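Local coordinates for protein dihydropteroate synthase (Xanthomonas albilineans, PDB 6Q62) that probably catalyses the condensation of para-aminobenzoate with 6-hydroxymethyl-7,8-dihydropterin diphosphate to form 7,8-dihydropteroate, a precursor of folates, at residues E55-L60 against H263-T268. Numbering follows the deposited sequence.
Sequences EGADLL and HDVAAT. With SO4 (sulfate ion), chain H.
Glu55 reaches over the first turn of helix 265-279 and takes the backbone N-H of Ala266 in a hydrogen bond, 3.0 Å from N to OE1. The bond is moderately straight, 156° at the hydrogen, but the N-H meets OE1 from above the carboxylate plane, 36° out of it. With CG anti to the carbonyl carbon and the chain extended beyond it, the side chain is long enough to span the gap. Its other oxygen, OE2, forms a salt bridge with Arg51, one turn earlier in helix 41-54. Asp264, although at the N-cap position, makes no capping bond with its carboxylate, which pairs instead with Arg225. Its carbonyl oxygen receives Thr268 N and Thr268 OG1 from opposite faces, closing the first turn.

Apolar contact runs beside this polar one. Val265 points CG1 toward residues 55-57, anti to its own backbone N (chi1 173°), and this methyl lies 4.0 Å from Ala57 CB. The same CG1 also rests against the backbone, 3.4 Å from Ala57 N. The branched valine fills this buried spot, with Leu52 and Val22 also against it, while the small methyl of Ala57 leaves room for the Val265 branch to lie against it. The Ala266 methyl packs against the same face of the carboxylate that the N-H approaches, its CB 3.5 Å from Glu55 OE1. Gly56, at positive phi in a Schellman motif, turns the chain out of helix 41-54 toward strand 59-63; a CB there would jam against the preceding carbonyl oxygen.

In this TIM-barrel-type fold the contact thus joins the exit of one helix to the start of the last. An acidic group accepting an N-H from the first turn of a helix probably interacts favourably with the helix dipole, and Arg51 would further steady its negative charge.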
loop_
_atom_site.group_PDB
_atom_site.type_symbol
_atom_site.label_atom_id
_atom_site.label_comp_id
_atom_site.label_asym_id
_atom_site.label_seq_id
_atom_site.Cartn_x
_atom_site.Cartn_y
_atom_site.Cartn_z
ATOM N N GLU A 55 6.556 -14.005 -8.915
ATOM C CA GLU A 55 5.784 -12.911 -8.345
ATOM C C GLU A 55 6.033 -11.577 -9.044
ATOM O O GLU A 55 5.391 -10.596 -8.710
ATOM C CB GLU A 55 6.054 -12.778 -6.839
ATOM C CG GLU A 55 5.505 -13.936 -6.041
ATOM C CD GLU A 55 5.587 -13.770 -4.544
ATOM O OE1 GLU A 55 5.978 -12.679 -4.076
ATOM O OE2 GLU A 55 5.248 -14.744 -3.834
ATOM N N GLY A 56 6.978 -11.537 -9.984
ATOM C CA GLY A 56 7.203 -10.334 -10.766
ATOM C C GLY A 56 8.388 -9.478 -10.377
ATOM O O GLY A 56 8.463 -8.323 -10.801
ATOM N N ALA A 57 9.345 -10.018 -9.592
ATOM C CA ALA A 57 10.569 -9.273 -9.257
ATOM C C ALA A 57 11.273 -8.892 -10.566
ATOM O O ALA A 57 11.183 -9.649 -11.528
ATOM C CB ALA A 57 11.502 -10.166 -8.450
ATOM N N ASP A 58 11.900 -7.723 -10.600
ATOM C CA ASP A 58 12.671 -7.241 -11.746
ATOM C C ASP A 58 14.112 -7.665 -11.612
ATOM O O ASP A 58 14.846 -7.673 -12.592
ATOM C CB ASP A 58 12.583 -5.723 -11.871
ATOM C CG ASP A 58 11.147 -5.297 -12.148
ATOM O OD1 ASP A 58 10.649 -5.595 -13.245
ATOM O OD2 ASP A 58 10.515 -4.705 -11.244
ATOM N N LEU A 59 14.536 -7.999 -10.375
ATOM C CA LEU A 59 15.900 -8.434 -10.066
ATOM C C LEU A 59 15.894 -9.115 -8.703
ATOM O O LEU A 59 14.929 -8.957 -7.935
ATOM C CB LEU A 59 16.849 -7.206 -10.184
ATOM N N LEU A 60 16.875 -9.978 -8.470
ATOM C CA LEU A 60 17.005 -10.697 -7.206
ATOM C C LEU A 60 18.303 -10.310 -6.523
ATOM O O LEU A 60 19.322 -10.221 -7.182
ATOM C CB LEU A 60 16.977 -12.211 -7.437
ATOM C CG LEU A 60 15.707 -12.763 -8.126
ATOM C CD1 LEU A 60 15.849 -14.261 -8.359
ATOM C CD2 LEU A 60 14.443 -12.477 -7.293
ATOM N N HIS A 263 10.837 -7.990 0.548
ATOM C CA HIS A 263 10.572 -9.415 0.763
ATOM C C HIS A 263 9.241 -9.763 0.054
ATOM O O HIS A 263 9.114 -10.837 -0.527
ATOM C CB HIS A 263 10.361 -9.705 2.270
ATOM C CG HIS A 263 11.566 -9.474 3.117
ATOM N ND1 HIS A 263 11.755 -8.289 3.778
ATOM C CD2 HIS A 263 12.593 -10.309 3.410
ATOM C CE1 HIS A 263 12.912 -8.406 4.421
ATOM N NE2 HIS A 263 13.443 -9.611 4.242
ATOM N N ASP A 264 8.252 -8.853 0.122
ATOM C CA ASP A 264 6.885 -9.092 -0.345
ATOM C C ASP A 264 6.693 -8.612 -1.765
ATOM O O ASP A 264 6.146 -7.527 -2.036
ATOM C CB ASP A 264 5.911 -8.444 0.628
ATOM C CG ASP A 264 6.186 -8.992 2.025
ATOM O OD1 ASP A 264 5.834 -10.157 2.281
ATOM O OD2 ASP A 264 6.822 -8.279 2.828
ATOM N N VAL A 265 7.265 -9.406 -2.671
ATOM C CA VAL A 265 7.320 -9.025 -4.085
ATOM C C VAL A 265 5.935 -8.866 -4.704
ATOM O O VAL A 265 5.666 -7.788 -5.248
ATOM C CB VAL A 265 8.225 -9.962 -4.891
ATOM C CG1 VAL A 265 8.136 -9.655 -6.393
ATOM C CG2 VAL A 265 9.678 -9.841 -4.407
ATOM N N ALA A 266 5.088 -9.896 -4.684
ATOM C CA ALA A 266 3.765 -9.804 -5.338
ATOM C C ALA A 266 2.955 -8.620 -4.837
ATOM O O ALA A 266 2.379 -7.887 -5.645
ATOM C CB ALA A 266 2.978 -11.105 -5.119
ATOM N N ALA A 267 2.951 -8.388 -3.505
ATOM C CA ALA A 267 2.196 -7.266 -2.950
ATOM C C ALA A 267 2.733 -5.925 -3.397
ATOM O O ALA A 267 1.943 -5.030 -3.741
ATOM C CB ALA A 267 2.171 -7.349 -1.426
ATOM N N THR A 268 4.081 -5.773 -3.433
ATOM C CA THR A 268 4.690 -4.528 -3.865
ATOM C C THR A 268 4.417 -4.287 -5.359
ATOM O O THR A 268 4.077 -3.172 -5.751
ATOM C CB THR A 268 6.212 -4.528 -3.529
ATOM O OG1 THR A 268 6.404 -4.776 -2.114
ATOM C CG2 THR A 268 6.884 -3.203 -3.907
HETATM S S SO4 H . 17.202 -8.394 5.090
HETATM O O1 SO4 H . 16.185 -9.433 5.342
HETATM O O2 SO4 H . 18.001 -8.151 6.300
HETATM O O3 SO4 H . 18.140 -8.832 3.996
HETATM O O4 SO4 H . 16.569 -7.138 4.722
HETATM O O HOH W 1 6.080 -12.305 -1.605
#